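PDB 6SER: START domain-containing protein 10, which transfers phosphatidylcholine and phosphatidylethanolamine between membranes, preferring lipids with a palmitoyl or stearoyl sn-1 chain and an unsaturated 18-carbon sn-2 chain. Local coordinates for residues A[97-103]-A[115-120]; A[104-108]-A[244-249]; A[126-131]-A[158-164]; A[146-150]-A[164-168]; A[149-153]-A[251-255]. All coordinates share one frame. Residue numbers count along the deposited sequence, not the author numbering.

Contact 1: A[97-103]-A[115-120]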
# COMPACT_ATOMS: atom_id res chain seq x y z
N SER A 97 11.75 -6.26 -5.91
CA SER A 97 13.20 -6.17 -5.97
C SER A 97 13.78 -5.09 -5.06
O SER A 97 15.01 -5.05 -4.89
CB SER A 97 13.64 -5.91 -7.41
OG SER A 97 12.85 -4.89 -7.99
N ASN A 98 12.95 -4.25 -4.45
CA ASN A 98 13.45 -3.20 -3.57
C ASN A 98 13.37 -3.54 -2.08
O ASN A 98 14.14 -2.98 -1.29
CB ASN A 98 12.68 -1.90 -3.82
CG ASN A 98 13.09 -1.24 -5.11
OD1 ASN A 98 14.11 -1.59 -5.71
ND2 ASN A 98 12.30 -0.27 -5.56
N VAL A 99 12.48 -4.45 -1.67
CA VAL A 99 12.23 -4.67 -0.25
C VAL A 99 13.46 -5.24 0.44
O VAL A 99 14.15 -6.12 -0.10
CB VAL A 99 11.00 -5.58 -0.05
CG1 VAL A 99 11.21 -6.93 -0.74
CG2 VAL A 99 10.71 -5.78 1.44
N ILE A 100 13.76 -4.73 1.63
CA ILE A 100 14.84 -5.27 2.46
C ILE A 100 14.21 -6.25 3.44
O ILE A 100 14.54 -7.44 3.46
CB ILE A 100 15.58 -4.17 3.25
CG1 ILE A 100 16.01 -3.01 2.34
CG2 ILE A 100 16.79 -4.76 3.97
CD1 ILE A 100 17.04 -3.40 1.34
N GLU A 101 13.29 -5.73 4.24
CA GLU A 101 12.65 -6.44 5.33
C GLU A 101 11.18 -6.05 5.31
O GLU A 101 10.86 -4.88 5.09
CB GLU A 101 13.30 -6.04 6.67
CG GLU A 101 13.51 -7.15 7.64
CD GLU A 101 14.42 -6.73 8.78
OE1 GLU A 101 14.93 -5.59 8.76
OE2 GLU A 101 14.61 -7.56 9.71
N THR A 102 10.28 -7.02 5.50
CA THR A 102 8.88 -6.68 5.68
C THR A 102 8.21 -7.77 6.49
O THR A 102 8.40 -8.96 6.22
CB THR A 102 8.15 -6.46 4.34
OG1 THR A 102 6.79 -6.08 4.58
CG2 THR A 102 8.16 -7.75 3.47
N PHE A 103 7.41 -7.37 7.48
CA PHE A 103 6.74 -8.32 8.36
C PHE A 103 5.68 -7.58 9.15
O PHE A 103 5.80 -6.37 9.38
CB PHE A 103 7.72 -9.00 9.32
CG PHE A 103 8.59 -8.04 10.08
CD1 PHE A 103 8.16 -7.48 11.27
CD2 PHE A 103 9.84 -7.68 9.59
CE1 PHE A 103 8.96 -6.58 11.97
CE2 PHE A 103 10.65 -6.79 10.27
CZ PHE A 103 10.21 -6.24 11.47
N GLY A 115 2.40 -3.16 10.72
CA GLY A 115 3.49 -3.85 10.05
C GLY A 115 4.62 -2.92 9.68
O GLY A 115 4.56 -1.69 9.83
N TYR A 116 5.69 -3.55 9.17
CA TYR A 116 6.97 -2.93 8.93
C TYR A 116 7.41 -3.23 7.51
O TYR A 116 7.20 -4.34 7.02
CB TYR A 116 8.04 -3.45 9.90
CG TYR A 116 9.39 -2.85 9.66
CD1 TYR A 116 9.73 -1.61 10.20
CD2 TYR A 116 10.34 -3.50 8.89
CE1 TYR A 116 10.96 -1.04 9.99
CE2 TYR A 116 11.57 -2.95 8.68
CZ TYR A 116 11.88 -1.71 9.22
OH TYR A 116 13.10 -1.13 9.01
N TYR A 117 8.02 -2.25 6.86
CA TYR A 117 8.50 -2.42 5.48
C TYR A 117 9.72 -1.54 5.23
O TYR A 117 9.64 -0.32 5.43
CB TYR A 117 7.38 -2.10 4.50
CG TYR A 117 7.78 -2.18 3.04
CD1 TYR A 117 7.63 -3.36 2.32
CD2 TYR A 117 8.29 -1.06 2.37
CE1 TYR A 117 7.97 -3.44 0.98
CE2 TYR A 117 8.65 -1.14 1.03
CZ TYR A 117 8.49 -2.33 0.34
OH TYR A 117 8.84 -2.42 -0.99
N SER A 118 10.81 -2.14 4.77
CA SER A 118 12.07 -1.48 4.41
C SER A 118 12.36 -1.66 2.93
O SER A 118 12.11 -2.73 2.37
CB SER A 118 13.27 -2.08 5.15
OG SER A 118 13.11 -2.05 6.54
N TRP A 119 12.96 -0.64 2.31
CA TRP A 119 13.35 -0.80 0.92
C TRP A 119 14.60 0.02 0.62
O TRP A 119 14.93 0.97 1.33
CB TRP A 119 12.20 -0.43 -0.03
CG TRP A 119 11.83 1.02 -0.18
CD1 TRP A 119 12.16 1.83 -1.23
CD2 TRP A 119 11.03 1.83 0.70
NE1 TRP A 119 11.63 3.09 -1.05
CE2 TRP A 119 10.93 3.11 0.12
CE3 TRP A 119 10.39 1.60 1.92
CZ2 TRP A 119 10.22 4.15 0.71
CZ3 TRP A 119 9.68 2.63 2.51
CH2 TRP A 119 9.60 3.90 1.91
N ARG A 120 15.31 -0.39 -0.42
CA ARG A 120 16.58 0.26 -0.72
C ARG A 120 16.38 1.35 -1.76
O ARG A 120 15.43 1.34 -2.55
CB ARG A 120 17.61 -0.77 -1.19
CG ARG A 120 17.13 -1.69 -2.27
CD ARG A 120 18.20 -2.72 -2.63
NE ARG A 120 18.27 -3.79 -1.65
CZ ARG A 120 17.57 -4.92 -1.72
NH1 ARG A 120 16.75 -5.12 -2.74
NH2 ARG A 120 17.70 -5.83 -0.77
O HOH W 1 15.33 -2.85 7.63
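Two consecutive strands pair antiparallel here as a beta hairpin: the axes of 101-103 and 115-119 approach to 4.6 Å with their directions 165° apart. Tyr116 N donates to Phe103 O (2.8 Å) and Phe103 N to Tyr116 O (3.1 Å), a hydrogen-bonded pair, while Thr102 and Tyr117 form the non-hydrogen-bonded pair next to it. Ser118 N then bonds Glu101 O at 2.8 Å and Ile100 N bonds Ser118 O at 2.7 Å, so Ser118 is held by two successive residues. This beta bulge shifts the register by one before Val99 meets Trp119, and Arg120 N to Asn98 O (3.0 Å) closes the pairing.

On one face Val99 CG2 packs on Tyr117 CE1 (3.6 Å), beside Thr102. The other carries Phe103 and Tyr116, whose rings are nearly parallel but so far offset, with centroids 5.2 Å apart, that they barely overlap; Tyr116 CB instead makes a CH-pi contact over the Phe103 face. A water links Glu101 OE1 (3.0 Å) with Ser118 OG (2.6 Å). At this end the Arg120 guanidinium lays one face against Ile100 CD1.

Tyr116 OH reaches across to Asp129 and Tyr117 OH to Asp96. Backbone bonds of Tyr117 with Val130 and Trp119 with Arg128 set strand 127-139 along the other edge of 112-119, while helix 89-95 covers the face bearing Val99, Thr102 and Tyr117.

Contact 2: A[104-108]-A[244-249]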
# COMPACT_ATOMS: atom_id res chain seq x y z
N ASP A 104 4.65 -8.30 9.57
CA ASP A 104 3.66 -7.71 10.46
C ASP A 104 4.19 -7.73 11.88
O ASP A 104 4.99 -8.59 12.26
CB ASP A 104 2.33 -8.46 10.39
CG ASP A 104 1.54 -8.12 9.15
OD1 ASP A 104 1.79 -7.05 8.55
OD2 ASP A 104 0.66 -8.93 8.76
N ILE A 105 3.74 -6.76 12.67
CA ILE A 105 4.20 -6.58 14.04
C ILE A 105 3.17 -7.07 15.04
O ILE A 105 3.49 -7.78 15.99
CB ILE A 105 4.56 -5.10 14.29
CG1 ILE A 105 5.76 -4.69 13.43
CG2 ILE A 105 4.78 -4.83 15.79
CD1 ILE A 105 6.06 -3.21 13.45
N ALA A 106 1.92 -6.67 14.84
CA ALA A 106 0.87 -7.01 15.78
C ALA A 106 -0.47 -6.80 15.10
O ALA A 106 -0.57 -6.12 14.08
CB ALA A 106 0.96 -6.17 17.06
N ARG A 107 -1.49 -7.39 15.69
CA ARG A 107 -2.85 -7.29 15.20
C ARG A 107 -3.64 -6.35 16.10
O ARG A 107 -3.44 -6.32 17.32
CB ARG A 107 -3.47 -8.69 15.13
CG ARG A 107 -4.98 -8.70 15.21
CD ARG A 107 -5.57 -9.90 14.48
NE ARG A 107 -4.92 -11.16 14.80
CZ ARG A 107 -5.17 -11.88 15.89
NH1 ARG A 107 -6.05 -11.45 16.79
NH2 ARG A 107 -4.53 -13.03 16.10
N LEU A 108 -4.51 -5.56 15.49
CA LEU A 108 -5.43 -4.70 16.24
C LEU A 108 -6.82 -5.30 16.32
O LEU A 108 -7.34 -5.54 17.41
CB LEU A 108 -5.51 -3.31 15.60
CG LEU A 108 -4.29 -2.41 15.70
CD1 LEU A 108 -4.42 -1.40 14.60
CD2 LEU A 108 -4.21 -1.72 17.07
N LEU A 244 -0.03 -13.63 15.14
CA LEU A 244 0.46 -12.35 15.61
C LEU A 244 -0.06 -12.02 17.01
O LEU A 244 -1.20 -12.35 17.36
CB LEU A 244 0.05 -11.24 14.64
CG LEU A 244 0.69 -11.24 13.25
CD1 LEU A 244 -0.08 -10.27 12.34
CD2 LEU A 244 2.18 -10.85 13.32
N PRO A 245 0.75 -11.36 17.83
CA PRO A 245 0.23 -10.82 19.09
C PRO A 245 -0.73 -9.67 18.82
O PRO A 245 -0.79 -9.12 17.71
CB PRO A 245 1.49 -10.34 19.81
CG PRO A 245 2.38 -9.88 18.68
CD PRO A 245 2.12 -10.89 17.57
N SER A 246 -1.48 -9.29 19.85
CA SER A 246 -2.47 -8.23 19.74
C SER A 246 -1.97 -6.96 20.42
O SER A 246 -1.13 -7.01 21.32
CB SER A 246 -3.80 -8.67 20.35
OG SER A 246 -4.39 -9.72 19.60
N LEU A 247 -2.52 -5.83 19.99
CA LEU A 247 -2.16 -4.50 20.46
C LEU A 247 -3.41 -3.70 20.79
O LEU A 247 -4.43 -3.81 20.10
CB LEU A 247 -1.38 -3.72 19.39
CG LEU A 247 0.13 -3.61 19.32
CD1 LEU A 247 0.49 -2.50 18.34
CD2 LEU A 247 0.74 -3.36 20.69
N ALA A 248 -3.31 -2.85 21.81
CA ALA A 248 -4.31 -1.82 22.04
C ALA A 248 -4.00 -0.62 21.17
O ALA A 248 -2.84 -0.29 20.94
CB ALA A 248 -4.37 -1.40 23.50
N LEU A 249 -5.06 0.04 20.70
CA LEU A 249 -4.91 1.22 19.85
C LEU A 249 -4.11 2.31 20.55
O LEU A 249 -3.36 3.04 19.90
CB LEU A 249 -6.30 1.73 19.46
CG LEU A 249 -6.41 2.71 18.30
CD1 LEU A 249 -5.87 2.09 17.02
CD2 LEU A 249 -7.86 3.13 18.14
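Leu244 loses the most surface in this contact, 101 Å², and its CA-CB bond points toward the strand. Its CD1 lies 3.6 Å from Asp104 CB, against the aliphatic part of a residue whose carboxylate is engaged in a salt bridge with Arg134. Next in burial comes Arg107, which supplies the backbone anchor. Arg107 N donates to Pro245 O at 2.8 Å, and Arg107 O accepts from Leu247 N at 2.9 Å, so both peptide groups of one residue grip the segment around Ser246. Ser246 CA adds a CA-H...O contact to Arg107 O at 3.2 Å, while the Arg107 side chain runs alongside Leu244, its NH2 3.6 Å from Leu244 O.

Leu108 is third. Its CA-CB bond points away, but the side chain folds back so that CD2 lies 4.2 Å from both Leu247 CB and Leu249 CD1. Leu247 in turn presses its CG on Ala106 CB at 3.5 Å and continues inward to His152 and Leu252. Along the other edge of the strand, Ile105 and Ala106 both pair with Val114, a classic beta bulge.

Arg107 and Ser246 form a single isolated bridge rather than a full strand pair. The arrangement is an irregular C-terminal segment, following the long helix 197-227, laid along the outer edge of a hairpin strand in the START fold.

Contact 3: A[126-131]-A[158-164]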
# COMPACT_ATOMS: atom_id res chain seq x y z
N LYS A 126 19.73 7.17 1.28
CA LYS A 126 19.74 6.03 2.20
C LYS A 126 18.50 5.15 2.00
O LYS A 126 17.61 5.54 1.32
CB LYS A 126 20.31 6.38 3.56
CG LYS A 126 19.46 7.07 4.58
CD LYS A 126 20.27 8.03 5.40
CE LYS A 126 21.28 7.41 6.33
NZ LYS A 126 21.29 8.05 7.64
N ASN A 127 18.52 3.97 2.58
CA ASN A 127 17.35 3.07 2.52
C ASN A 127 16.26 3.63 3.43
O ASN A 127 16.55 4.35 4.31
CB ASN A 127 17.74 1.63 2.83
CG ASN A 127 18.80 1.08 1.91
OD1 ASN A 127 18.84 1.36 0.75
ND2 ASN A 127 19.66 0.25 2.44
N ARG A 128 15.03 3.27 3.16
CA ARG A 128 13.86 3.81 3.85
C ARG A 128 13.05 2.72 4.53
O ARG A 128 13.12 1.66 4.13
CB ARG A 128 12.99 4.52 2.83
CG ARG A 128 13.22 6.01 2.81
CD ARG A 128 13.87 6.52 1.58
NE ARG A 128 13.94 7.93 1.77
CZ ARG A 128 14.96 8.67 1.50
NH1 ARG A 128 16.02 8.16 0.95
NH2 ARG A 128 14.91 9.92 1.78
N ASP A 129 12.29 3.08 5.53
CA ASP A 129 11.40 2.17 6.26
C ASP A 129 10.13 2.90 6.67
O ASP A 129 10.16 4.04 6.83
CB ASP A 129 12.10 1.42 7.38
CG ASP A 129 12.57 2.20 8.58
OD1 ASP A 129 12.56 3.39 8.55
OD2 ASP A 129 12.96 1.59 9.47
N VAL A 130 9.09 2.15 6.85
CA VAL A 130 7.77 2.63 7.28
C VAL A 130 7.16 1.68 8.29
O VAL A 130 7.38 0.53 8.23
CB VAL A 130 6.80 2.81 6.11
CG1 VAL A 130 7.11 4.02 5.31
CG2 VAL A 130 6.70 1.61 5.23
N ILE A 131 6.45 2.27 9.22
CA ILE A 131 5.57 1.54 10.13
C ILE A 131 4.17 2.01 9.81
O ILE A 131 3.89 3.21 9.89
CB ILE A 131 5.91 1.84 11.60
CG1 ILE A 131 7.39 1.59 11.90
CG2 ILE A 131 5.01 1.07 12.54
CD1 ILE A 131 7.71 0.17 12.09
N ARG A 158 15.66 4.28 12.80
CA ARG A 158 17.00 3.73 12.82
C ARG A 158 17.96 4.70 12.15
O ARG A 158 17.64 5.26 11.10
CB ARG A 158 17.06 2.39 12.10
CG ARG A 158 16.57 1.25 12.94
CD ARG A 158 15.88 0.23 12.07
NE ARG A 158 16.77 -0.28 11.03
CZ ARG A 158 17.68 -1.23 11.21
NH1 ARG A 158 17.81 -1.79 12.41
NH2 ARG A 158 18.44 -1.62 10.20
N LYS A 159 19.14 4.88 12.74
CA LYS A 159 20.05 5.90 12.23
C LYS A 159 20.47 5.61 10.80
O LYS A 159 20.74 6.54 10.03
CB LYS A 159 21.28 6.03 13.13
CG LYS A 159 22.40 5.06 12.78
CD LYS A 159 23.72 5.47 13.38
CE LYS A 159 23.75 5.23 14.88
NZ LYS A 159 25.15 5.23 15.38
N ASP A 160 20.49 4.33 10.40
CA ASP A 160 20.93 3.96 9.05
C ASP A 160 19.83 4.07 8.00
O ASP A 160 20.13 4.00 6.80
CB ASP A 160 21.49 2.53 9.06
CG ASP A 160 20.62 1.56 9.85
OD1 ASP A 160 20.23 0.52 9.29
OD2 ASP A 160 20.32 1.85 11.03
N LEU A 161 18.57 4.27 8.40
CA LEU A 161 17.44 4.31 7.48
C LEU A 161 16.64 5.58 7.69
O LEU A 161 16.43 6.02 8.82
CB LEU A 161 16.50 3.10 7.68
CG LEU A 161 16.78 1.72 7.08
CD1 LEU A 161 17.85 1.80 6.04
CD2 LEU A 161 17.19 0.77 8.17
N VAL A 162 16.11 6.10 6.61
CA VAL A 162 15.24 7.27 6.72
C VAL A 162 13.84 6.76 7.01
O VAL A 162 13.43 5.94 6.34
CB VAL A 162 15.27 8.08 5.42
CG1 VAL A 162 14.24 9.17 5.42
CG2 VAL A 162 16.64 8.64 5.19
N ARG A 163 13.21 7.24 8.05
CA ARG A 163 11.82 6.84 8.32
C ARG A 163 10.89 7.66 7.46
O ARG A 163 10.73 8.76 7.69
CB ARG A 163 11.44 6.97 9.79
CG ARG A 163 10.05 6.47 10.07
CD ARG A 163 10.10 4.99 9.88
NE ARG A 163 9.98 4.63 11.22
CZ ARG A 163 10.75 3.91 11.95
NH1 ARG A 163 11.79 3.29 11.49
NH2 ARG A 163 10.41 3.77 13.18
N ALA A 164 10.28 7.04 6.49
CA ALA A 164 9.30 7.68 5.62
C ALA A 164 7.94 7.67 6.28
O ALA A 164 7.75 7.06 7.28
CB ALA A 164 9.29 7.00 4.31
O HOH W 2 20.59 3.04 4.29
O HOH W 3 14.38 4.61 10.38
O HOH W 4 6.29 5.31 8.81
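Within the curved sheet of the START fold, strands 127-139 and 161-175 run parallel here, their local directions 39° apart. Val162 is the pivot: its N donates to Asn127 O (2.9 Å) and its O accepts from Asp129 N (3.2 Å). Asp129 O then receives Ala164 N at 3.0 Å. Beyond these direct bonds, waters take over. One accepts from Asn127 N (2.8 Å) and donates to Asp160 O (2.7 Å); another accepts from Ile131 N (3.1 Å) and lies 2.7 Å from Ala164 O.

Residues 158-161 make a type I turn, closed by Leu161 N on Arg158 O and flanked by an Arg158-Asp160 salt bridge. Lys126 NZ reaches over to donate to Lys159 O at 2.9 Å.

The Asp129 carboxylate is the most heavily used acceptor: it forms a salt bridge with Arg163 and also accepts from Tyr116 OH of the adjoining strand. A third water contacts Asp129 OD1 and accepts from Arg158 N. Arg128 sends its NH2 to Pro191 O and lays its guanidinium face on Val162. In the salt bridge, Arg163 NH1 bonds Asp129 OD1 almost linearly at 3.0 Å, whereas the 2.9 Å approach of the same NH1 to Asp129 OD2 is bent and weak.

Contact 4: A[146-150]-A[164-168]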
# COMPACT_ATOMS: atom_id res chain seq x y z
N MET A 146 -6.13 -0.54 2.80
CA MET A 146 -5.54 0.77 3.05
C MET A 146 -4.51 0.70 4.16
O MET A 146 -4.53 -0.20 5.01
CB MET A 146 -6.58 1.81 3.47
CG MET A 146 -7.94 1.55 2.94
SD MET A 146 -9.04 2.86 3.45
CE MET A 146 -9.34 2.40 5.13
N ASN A 147 -3.63 1.70 4.18
CA ASN A 147 -2.67 1.85 5.27
C ASN A 147 -2.27 3.31 5.39
O ASN A 147 -2.48 4.10 4.46
CB ASN A 147 -1.46 0.92 5.08
CG ASN A 147 -0.42 1.48 4.13
OD1 ASN A 147 0.11 2.57 4.33
ND2 ASN A 147 -0.06 0.69 3.11
N TYR A 148 -1.72 3.66 6.55
CA TYR A 148 -1.10 4.96 6.79
C TYR A 148 -0.10 4.79 7.93
O TYR A 148 -0.22 3.86 8.73
CB TYR A 148 -2.15 6.04 7.13
CG TYR A 148 -2.88 5.81 8.44
CD1 TYR A 148 -2.42 6.38 9.62
CD2 TYR A 148 -4.01 5.00 8.50
CE1 TYR A 148 -3.06 6.18 10.82
CE2 TYR A 148 -4.67 4.79 9.70
CZ TYR A 148 -4.19 5.38 10.86
OH TYR A 148 -4.81 5.20 12.08
N SER A 149 0.89 5.68 7.99
CA SER A 149 2.00 5.48 8.91
C SER A 149 1.56 5.72 10.35
O SER A 149 0.62 6.47 10.63
CB SER A 149 3.17 6.40 8.58
OG SER A 149 3.98 5.86 7.56
N VAL A 150 2.27 5.08 11.27
CA VAL A 150 1.95 5.14 12.68
C VAL A 150 3.26 4.96 13.45
O VAL A 150 4.28 4.57 12.88
CB VAL A 150 0.90 4.06 13.05
CG1 VAL A 150 1.57 2.71 13.32
CG2 VAL A 150 0.08 4.50 14.22
N ALA A 164 10.28 7.04 6.49
CA ALA A 164 9.30 7.68 5.62
C ALA A 164 7.94 7.67 6.28
O ALA A 164 7.75 7.06 7.28
CB ALA A 164 9.29 7.00 4.31
N VAL A 165 7.05 8.41 5.70
CA VAL A 165 5.69 8.55 6.21
C VAL A 165 4.70 8.27 5.09
O VAL A 165 4.70 8.92 4.12
CB VAL A 165 5.41 9.93 6.80
CG1 VAL A 165 3.99 10.05 7.26
CG2 VAL A 165 6.38 10.35 7.85
N SER A 166 3.90 7.28 5.30
CA SER A 166 2.80 6.98 4.39
C SER A 166 1.58 7.76 4.86
O SER A 166 0.93 7.38 5.84
CB SER A 166 2.54 5.47 4.36
OG SER A 166 1.24 5.19 3.84
N ILE A 167 1.28 8.85 4.17
CA ILE A 167 0.12 9.71 4.54
C ILE A 167 -1.15 8.91 4.29
O ILE A 167 -1.97 8.91 5.11
CB ILE A 167 0.11 11.09 3.86
CG1 ILE A 167 1.33 11.91 4.23
CG2 ILE A 167 -1.13 11.85 4.19
CD1 ILE A 167 2.40 11.82 3.26
N GLN A 168 -1.21 8.22 3.18
CA GLN A 168 -2.31 7.33 2.81
C GLN A 168 -1.86 6.52 1.62
O GLN A 168 -1.32 7.06 0.76
CB GLN A 168 -3.54 8.12 2.44
CG GLN A 168 -4.52 7.32 1.65
CD GLN A 168 -5.63 8.17 1.08
OE1 GLN A 168 -5.42 9.13 0.37
NE2 GLN A 168 -6.82 7.81 1.46
O HOH W 4 6.29 5.31 8.81
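Ser149 and Ser166 hold the two strands together through a pair of short hydrogen bonds, one of backbone to backbone and one of backbone to side chain. Ser149 N donates to Ser166 O at 2.7 Å. In return, Ser166 N donates not to a carbonyl but to the hydroxyl Ser149 OG, also at 2.7 Å and nearly linear. The same hydroxyl lies 2.7 Å from a water that is 2.7 Å from Ala164 O, so solvent carries the link one residue further. Ser166 OG appears to donate to Asn147 OD1 at 2.9 Å, although the placement of that hydroxyl is less certain; the side-chain ND2 of Asn147 hydrogen-bonds a triethylene glycol molecule, probably from the crystallisation liquor.

Around this polar centre the packing is sparse, with 250 Å² buried in all. Tyr148 CA makes a CA-H...O contact with Ser166 O (3.3 Å), and Tyr148 CB sits 3.5 Å from Ile167 O, while the Tyr148 ring leads away to place its hydroxyl on Gln23 O. Ser149 CB touches Val165 CG1 at 4.0 Å. Ile167 and Gln168 form a classic beta bulge opposite Gln188 of the next strand, where the chain turns a corner.

Strands 142-151 and 161-175, a beta hairpin in the curved sheet of the START fold, therefore meet here mainly through polar groups, with a serine hydroxyl and a water standing in for regular backbone pairing where the strands splay apart.

Contact 5: A[149-153]-A[251-255]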
# COMPACT_ATOMS: atom_id res chain seq x y z
N SER A 149 0.89 5.68 7.99
CA SER A 149 2.00 5.48 8.91
C SER A 149 1.56 5.72 10.35
O SER A 149 0.62 6.47 10.63
CB SER A 149 3.17 6.40 8.58
OG SER A 149 3.98 5.86 7.56
N VAL A 150 2.27 5.08 11.27
CA VAL A 150 1.95 5.14 12.68
C VAL A 150 3.26 4.96 13.45
O VAL A 150 4.28 4.57 12.88
CB VAL A 150 0.90 4.06 13.05
CG1 VAL A 150 1.57 2.71 13.32
CG2 VAL A 150 0.08 4.50 14.22
N LYS A 151 3.24 5.26 14.74
CA LYS A 151 4.42 5.08 15.58
C LYS A 151 4.19 3.94 16.55
O LYS A 151 3.16 3.89 17.23
CB LYS A 151 4.76 6.37 16.33
CG LYS A 151 5.15 7.52 15.40
CD LYS A 151 5.37 8.81 16.18
CE LYS A 151 6.82 9.23 16.20
NZ LYS A 151 6.94 10.69 16.47
N HIS A 152 5.15 3.02 16.60
CA HIS A 152 5.11 1.90 17.52
C HIS A 152 6.31 2.00 18.45
O HIS A 152 7.46 2.02 17.96
CB HIS A 152 5.13 0.58 16.76
CG HIS A 152 4.96 -0.63 17.62
ND1 HIS A 152 5.84 -0.96 18.63
CD2 HIS A 152 4.00 -1.59 17.63
CE1 HIS A 152 5.44 -2.07 19.22
NE2 HIS A 152 4.33 -2.47 18.63
N PRO A 153 6.11 2.05 19.77
CA PRO A 153 7.22 2.40 20.68
C PRO A 153 8.44 1.50 20.55
O PRO A 153 9.55 1.94 20.85
CB PRO A 153 6.58 2.27 22.08
CG PRO A 153 5.11 2.29 21.85
CD PRO A 153 4.89 1.68 20.51
N GLU A 251 -1.57 2.04 22.47
CA GLU A 251 -0.13 1.81 22.47
C GLU A 251 0.56 2.40 21.24
O GLU A 251 1.79 2.42 21.18
CB GLU A 251 0.18 0.32 22.56
CG GLU A 251 -0.16 -0.34 23.90
CD GLU A 251 -0.27 -1.87 23.79
OE1 GLU A 251 -1.19 -2.35 23.09
OE2 GLU A 251 0.58 -2.58 24.37
N LEU A 252 -0.20 2.87 20.25
CA LEU A 252 0.36 3.48 19.06
C LEU A 252 0.29 4.99 19.16
O LEU A 252 -0.52 5.55 19.91
CB LEU A 252 -0.39 3.01 17.80
CG LEU A 252 -0.32 1.50 17.52
CD1 LEU A 252 -1.27 1.12 16.39
CD2 LEU A 252 1.11 1.08 17.21
N SER A 253 1.17 5.66 18.42
CA SER A 253 1.18 7.12 18.35
C SER A 253 1.05 7.57 16.91
O SER A 253 1.41 6.86 15.97
CB SER A 253 2.47 7.71 18.95
OG SER A 253 2.40 7.73 20.36
N VAL A 254 0.52 8.79 16.75
CA VAL A 254 0.37 9.40 15.44
C VAL A 254 1.73 9.67 14.82
O VAL A 254 2.66 10.13 15.49
CB VAL A 254 -0.43 10.71 15.57
CG1 VAL A 254 -0.15 11.63 14.40
CG2 VAL A 254 -1.90 10.41 15.66
N GLN A 255 1.84 9.43 13.51
CA GLN A 255 3.01 9.82 12.73
C GLN A 255 2.64 11.02 11.86
O GLN A 255 1.92 10.87 10.87
CB GLN A 255 3.52 8.69 11.86
CG GLN A 255 4.60 9.16 10.91
CD GLN A 255 5.88 9.49 11.65
OE1 GLN A 255 6.51 8.61 12.25
NE2 GLN A 255 6.26 10.77 11.63
O HOH W 5 -0.61 8.60 12.42
O HOH W 6 6.33 5.82 11.32
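Ser149 opens the contact through water: a bound molecule donates to Ser149 O (3.0 Å) and accepts from Gln255 N (2.8 Å), bridging a gap in the backbone pairing. Ser149 CB also packs against Gln255 CG at 3.9 Å, while its hydroxyl is taken by Ser166. At Val150 the CA-CB bond points away, yet CG2 lies 3.9 Å from Leu252 CB; a second water lies 2.9 Å from both Val150 O and Gln255 OE1.

Lys151 makes the direct backbone join. Its N donates to Ser253 O at 2.7 Å and its O accepts from Ser253 N at 2.9 Å, an antiparallel hydrogen-bonded pair whose side chains share a face, with CB atoms 3.7 Å apart. The aliphatic part of Lys151 runs on along Val254 and Gln255. His152 then turns toward Tyr155, stacking edge-to-face with it, and touches Leu252 CD2 through CD2 at 4.0 Å. Pro153 ends the run, its CD 3.3 Å from Glu251 O.

The short, weakly bonded strand 253-254 thus adds to the START sheet along 142-151 through main-chain bonds and water. Ser253, a known phosphorylation site unmodified here, shares an exposed face with Lys151, so a phosphate there would put negative charge beside the lysine.

All five contacts reach one curved sheet, contact 2 by laying a loop on strand 99-109. Contacts 1 and 3, centres 10 Å apart, are joined through neighbouring strands 112-119 and 127-139: Tyr116 OH lies 2.8 Å from Asp129 OD2, and Tyr117 O 2.9 Å from Val130 N. Contact 4 shares Ala164 and a water with contact 3, and Ser149 and Val150 with contact 5. The C-terminal segment returns twice, in contacts 2 and 5, centres 12 Å apart, where Leu247 CD1 packs on His152 CD2 (3.7 Å) and Leu252 CD2 (3.8 Å). Glycol molecules, probably from crystallisation but often pocket markers, approach the side chains of Thr102 and Asn147 to about 3 Å between nearest atoms.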